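Local atomic coordinates of formiminotetrahydrofolate cyclodeaminase (Thermotoga maritima, PDB entry 1O5H), a protein that probably catalyses ring closure of 5-formiminotetrahydrofolate to 5,10-methenyltetrahydrofolate with release of ammonia. Residues A[86-91]-A[118-123]; A[39-44]-A[162-167]. All coordinates share one frame; numbering follows the deposited sequence.

Interaction 1. Residues A[86-91]-A[118-123]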
loop_
_atom_site.group_PDB
_atom_site.type_symbol
_atom_site.label_atom_id
_atom_site.label_comp_id
_atom_site.label_asym_id
_atom_site.label_seq_id
_atom_site.Cartn_x
_atom_site.Cartn_y
_atom_site.Cartn_z
ATOM N N PHE A 86 -10.474 6.051 7.204
ATOM C CA PHE A 86 -11.407 4.990 7.562
ATOM C C PHE A 86 -12.841 5.357 7.219
ATOM O O PHE A 86 -13.626 4.499 6.834
ATOM C CB PHE A 86 -11.273 4.612 9.022
ATOM C CG PHE A 86 -10.043 3.807 9.313
ATOM C CD1 PHE A 86 -9.732 2.692 8.533
ATOM C CD2 PHE A 86 -9.211 4.145 10.377
ATOM C CE1 PHE A 86 -8.597 1.922 8.795
ATOM C CE2 PHE A 86 -8.088 3.387 10.657
ATOM C CZ PHE A 86 -7.769 2.272 9.859
ATOM N N ASP A 87 -13.180 6.630 7.329
ATOM C CA ASP A 87 -14.513 7.001 6.978
ATOM C C ASP A 87 -14.666 6.885 5.473
ATOM O O ASP A 87 -15.710 6.407 4.972
ATOM C CB ASP A 87 -14.869 8.397 7.471
ATOM C CG ASP A 87 -16.342 8.678 7.331
ATOM O OD1 ASP A 87 -17.143 8.004 8.019
ATOM O OD2 ASP A 87 -16.803 9.521 6.532
ATOM N N LEU A 88 -13.624 7.288 4.743
ATOM C CA LEU A 88 -13.718 7.291 3.272
ATOM C C LEU A 88 -13.795 5.896 2.672
ATOM O O LEU A 88 -14.313 5.714 1.587
ATOM C CB LEU A 88 -12.587 8.093 2.639
ATOM C CG LEU A 88 -12.728 9.592 2.870
ATOM C CD1 LEU A 88 -11.426 10.309 2.678
ATOM C CD2 LEU A 88 -13.774 10.148 1.953
ATOM N N ALA A 89 -13.278 4.908 3.382
ATOM C CA ALA A 89 -13.414 3.542 2.944
ATOM C C ALA A 89 -14.885 3.182 3.023
ATOM O O ALA A 89 -15.424 2.672 2.056
ATOM C CB ALA A 89 -12.573 2.630 3.792
ATOM N N LYS A 90 -15.539 3.479 4.147
ATOM C CA LYS A 90 -16.982 3.231 4.343
ATOM C C LYS A 90 -17.764 3.894 3.215
ATOM O O LYS A 90 -18.584 3.249 2.558
ATOM C CB LYS A 90 -17.418 3.799 5.706
ATOM C CG LYS A 90 -18.795 3.453 6.268
ATOM C CD LYS A 90 -18.909 4.214 7.618
ATOM C CE LYS A 90 -20.311 4.411 8.243
ATOM N NZ LYS A 90 -21.243 3.249 8.334
ATOM N N LYS A 91 -17.486 5.179 2.981
ATOM C CA LYS A 91 -18.166 5.924 1.930
ATOM C C LYS A 91 -18.013 5.234 0.596
ATOM O O LYS A 91 -18.991 5.086 -0.114
ATOM C CB LYS A 91 -17.644 7.347 1.818
ATOM C CG LYS A 91 -18.189 8.299 2.843
ATOM C CD LYS A 91 -18.407 9.655 2.205
ATOM C CE LYS A 91 -19.195 10.592 3.119
ATOM N NZ LYS A 91 -18.262 11.433 3.910
ATOM N N ALA A 118 -17.548 9.614 -7.313
ATOM C CA ALA A 118 -16.287 10.113 -7.786
ATOM C C ALA A 118 -15.584 10.966 -6.725
ATOM O O ALA A 118 -14.364 11.046 -6.708
ATOM C CB ALA A 118 -16.515 10.892 -9.045
ATOM N N SER A 119 -16.350 11.580 -5.830
ATOM C CA SER A 119 -15.780 12.493 -4.837
ATOM C C SER A 119 -15.015 11.734 -3.802
ATOM O O SER A 119 -14.095 12.280 -3.183
ATOM C CB SER A 119 -16.858 13.312 -4.122
ATOM O OG SER A 119 -17.508 14.153 -5.045
ATOM N N VAL A 120 -15.404 10.486 -3.583
ATOM C CA VAL A 120 -14.804 9.734 -2.502
ATOM C C VAL A 120 -13.304 9.560 -2.708
ATOM O O VAL A 120 -12.532 10.055 -1.873
ATOM C CB VAL A 120 -15.495 8.409 -2.250
ATOM C CG1 VAL A 120 -14.699 7.598 -1.245
ATOM C CG2 VAL A 120 -16.892 8.667 -1.757
ATOM N N PRO A 121 -12.866 8.939 -3.816
ATOM C CA PRO A 121 -11.415 8.791 -4.044
ATOM C C PRO A 121 -10.735 10.148 -4.135
ATOM O O PRO A 121 -9.634 10.312 -3.630
ATOM C CB PRO A 121 -11.308 8.008 -5.356
ATOM C CG PRO A 121 -12.672 8.018 -5.984
ATOM C CD PRO A 121 -13.655 8.371 -4.920
HETATM N N MSE A 122 -11.409 11.126 -4.725
HETATM C CA MSE A 122 -10.901 12.486 -4.740
HETATM C C MSE A 122 -10.515 12.904 -3.329
HETATM O O MSE A 122 -9.405 13.386 -3.102
HETATM C CB MSE A 122 -11.950 13.431 -5.334
HETATM C CG MSE A 122 -11.414 14.785 -5.775
HETATM SE SE MSE A 122 -9.699 14.817 -6.765
HETATM C CE MSE A 122 -10.198 13.897 -8.234
ATOM N N ASP A 123 -11.420 12.678 -2.378
ATOM C CA ASP A 123 -11.157 13.031 -0.987
ATOM C C ASP A 123 -9.983 12.258 -0.434
ATOM O O ASP A 123 -9.113 12.848 0.200
ATOM C CB ASP A 123 -12.411 12.901 -0.136
ATOM C CG ASP A 123 -13.403 14.029 -0.424
ATOM O OD1 ASP A 123 -12.966 15.027 -1.051
ATOM O OD2 ASP A 123 -14.617 14.027 -0.085
#
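L88 meets V120 and D123 through its two methyls. CD2 rests against CB of D123 (L88 CD2 to D123 CB 3.7 Å), and L88 CD1 lies 3.9 Å from D123 C. The leucine and aspartate side chains cross at about a right angle; the isobutyl group touches the aliphatic root of D123. CG of L88 lies anti to its own carbonyl carbon (chi1 -71°), and V120 CG1 comes within 3.4 Å of L88 O and 4.2 Å of L88 CD2. Replacing L88 by an alanine would probably leave CB of D123 and CG1 of V120 without their apolar partner and open a gap between the helices. The two segments belong to consecutive helices, 68-100 and 107-141, which form an antiparallel helical hairpin; their local axes approach to 9.5 Å at 160°. One turn on, K91 sends CB to the other methyl of V120 (K91 CB to V120 CG2 3.9 Å), so the two branches of the valine are shared between L88 and K91. Beyond CB the lysine, bent at chi2 and chi4, leads away from the second helix, and K91 NZ forms a salt bridge with D87 OD2 at 3.6 Å, one turn back on the same helix. D123 OD2 lies 6.0 Å from K91 NZ, too far for a direct ion pair; D123 has a weak, long ion pair with R126, one turn further along helix 107-141.

Interaction 2. Residues A[39-44]-A[162-167]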
loop_
_atom_site.group_PDB
_atom_site.type_symbol
_atom_site.label_atom_id
_atom_site.label_comp_id
_atom_site.label_asym_id
_atom_site.label_seq_id
_atom_site.Cartn_x
_atom_site.Cartn_y
_atom_site.Cartn_z
ATOM N N VAL A 39 -9.604 -0.259 -0.448
ATOM C CA VAL A 39 -8.289 -0.768 -0.059
ATOM C C VAL A 39 -7.280 0.379 0.020
ATOM O O VAL A 39 -6.554 0.507 1.018
ATOM C CB VAL A 39 -7.791 -1.835 -1.019
ATOM C CG1 VAL A 39 -6.396 -2.251 -0.676
ATOM C CG2 VAL A 39 -8.694 -3.043 -0.995
ATOM N N GLY A 40 -7.261 1.215 -1.023
ATOM C CA GLY A 40 -6.447 2.428 -1.065
ATOM C C GLY A 40 -6.528 3.268 0.207
ATOM O O GLY A 40 -5.489 3.580 0.831
ATOM N N SER A 41 -7.748 3.632 0.613
ATOM C CA SER A 41 -7.911 4.305 1.899
ATOM C C SER A 41 -7.266 3.565 3.062
ATOM O O SER A 41 -6.622 4.184 3.922
ATOM C CB SER A 41 -9.371 4.518 2.226
ATOM O OG SER A 41 -9.930 5.409 1.288
ATOM N N VAL A 42 -7.460 2.253 3.110
ATOM C CA VAL A 42 -6.939 1.487 4.227
ATOM C C VAL A 42 -5.420 1.528 4.192
ATOM O O VAL A 42 -4.744 1.727 5.226
ATOM C CB VAL A 42 -7.427 0.060 4.206
ATOM C CG1 VAL A 42 -6.833 -0.697 5.384
ATOM C CG2 VAL A 42 -8.940 0.058 4.276
ATOM N N VAL A 43 -4.880 1.390 2.994
ATOM C CA VAL A 43 -3.443 1.505 2.849
ATOM C C VAL A 43 -3.022 2.890 3.257
ATOM O O VAL A 43 -2.062 3.057 3.981
ATOM C CB VAL A 43 -2.993 1.225 1.437
ATOM C CG1 VAL A 43 -1.555 1.462 1.349
ATOM C CG2 VAL A 43 -3.327 -0.237 1.041
ATOM N N GLY A 44 -3.774 3.896 2.840
ATOM C CA GLY A 44 -3.384 5.255 3.156
ATOM C C GLY A 44 -3.296 5.408 4.655
ATOM O O GLY A 44 -2.376 6.024 5.188
ATOM N N GLN A 162 -1.969 6.706 -6.719
ATOM C CA GLN A 162 -2.241 6.052 -8.003
ATOM C C GLN A 162 -3.536 5.287 -7.975
ATOM O O GLN A 162 -4.313 5.417 -8.902
ATOM C CB GLN A 162 -1.094 5.177 -8.442
ATOM C CG GLN A 162 0.071 6.021 -8.932
ATOM C CD GLN A 162 1.343 5.222 -9.097
ATOM O OE1 GLN A 162 1.630 4.289 -8.324
ATOM N NE2 GLN A 162 2.123 5.588 -10.102
ATOM N N VAL A 163 -3.794 4.536 -6.898
ATOM C CA VAL A 163 -5.008 3.718 -6.794
ATOM C C VAL A 163 -6.203 4.628 -6.985
ATOM O O VAL A 163 -7.027 4.427 -7.884
ATOM C CB VAL A 163 -5.125 3.021 -5.431
ATOM C CG1 VAL A 163 -6.514 2.523 -5.210
ATOM C CG2 VAL A 163 -4.161 1.872 -5.324
ATOM N N GLU A 164 -6.266 5.664 -6.170
ATOM C CA GLU A 164 -7.425 6.512 -6.145
ATOM C C GLU A 164 -7.628 7.304 -7.424
ATOM O O GLU A 164 -8.769 7.536 -7.822
ATOM C CB GLU A 164 -7.341 7.424 -4.950
ATOM C CG GLU A 164 -7.131 6.627 -3.681
ATOM C CD GLU A 164 -8.300 5.743 -3.325
ATOM O OE1 GLU A 164 -9.360 5.843 -3.975
ATOM O OE2 GLU A 164 -8.170 4.949 -2.368
ATOM N N LYS A 165 -6.542 7.693 -8.085
ATOM C CA LYS A 165 -6.651 8.388 -9.357
ATOM C C LYS A 165 -7.409 7.516 -10.324
ATOM O O LYS A 165 -8.379 7.989 -10.970
ATOM C CB LYS A 165 -5.288 8.668 -9.949
ATOM C CG LYS A 165 -5.335 9.357 -11.274
ATOM C CD LYS A 165 -3.934 9.557 -11.823
ATOM C CE LYS A 165 -3.987 10.400 -13.081
ATOM N NZ LYS A 165 -2.624 10.521 -13.598
ATOM N N VAL A 166 -7.014 6.247 -10.425
ATOM C CA VAL A 166 -7.779 5.355 -11.280
ATOM C C VAL A 166 -9.268 5.343 -10.882
ATOM O O VAL A 166 -10.161 5.425 -11.746
ATOM C CB VAL A 166 -7.179 3.953 -11.340
ATOM C CG1 VAL A 166 -8.233 2.899 -11.748
ATOM C CG2 VAL A 166 -6.010 3.950 -12.304
ATOM N N ASN A 167 -9.541 5.285 -9.582
ATOM C CA ASN A 167 -10.920 5.248 -9.161
ATOM C C ASN A 167 -11.676 6.548 -9.431
ATOM O O ASN A 167 -12.841 6.518 -9.855
ATOM C CB ASN A 167 -11.035 4.734 -7.734
ATOM C CG ASN A 167 -10.608 3.280 -7.622
ATOM O OD1 ASN A 167 -9.859 2.914 -6.732
ATOM N ND2 ASN A 167 -11.062 2.452 -8.549
#
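E164 and V163, neighbours on one helix, face G40 and S41 in different ways: the glutamate brings its carboxylate up to the backbone of the first helix, while the valine offers a single methyl. The E164 chain starts out along the flank of its helix. With CG anti to the carbonyl carbon, the bend at chi2 (-66°) brings the carboxylate nearer to helix 36-56. Its OE2 ends 3.3 Å from G40 CA and, at the same distance, from the backbone nitrogen of S41 (E164 OE2 to S41 N 3.3 Å). The hydroxyl of S41 stands farther off, S41 OG being 4.1 Å from E164 OE2. Beside the carboxylate, V163 directs CG1, anti to its backbone nitrogen, at the glycine, and V163 CG1 lies 4.1 Å from G40 CA. Since G40 has no side chain, carboxylate oxygen and methyl both meet bare backbone, and the alpha carbons of G40 and V163 come to 6.0 Å. E164 also packs on P121, V124 and I125 of helix 107-141; V163 also touches N152 of the second subunit, and V43 touches M46 of that subunit. The local axes run 9.6 Å apart at 154°, the antiparallel helix packing of an all-helical bundle, here buried in the interior where helices 36-56 and 147-172 meet close to the dimer partner.

How the interactions relate
Interaction 2 is wholly buried near the middle of the chain, whereas interaction 1 grades from buried L88 and V120 to exposed K91. Their centres lie 9 Å apart, and both pair antiparallel helices of the same bundle. Interaction 1 joins consecutive helices and is nested in the long loop closed by interaction 2, whose helices are distant in sequence. Interaction 1 buries twice the area, mainly through aliphatic branches; interaction 2 sets a carboxylate and a methyl against glycine backbone. The two meet directly: P121 CG is 3.9 Å from N167 C, and L88 CB is 4.0 Å from S41 OG, so the contacts adjoin, helix 36-56 against 68-100 and helix 107-141 against 147-172.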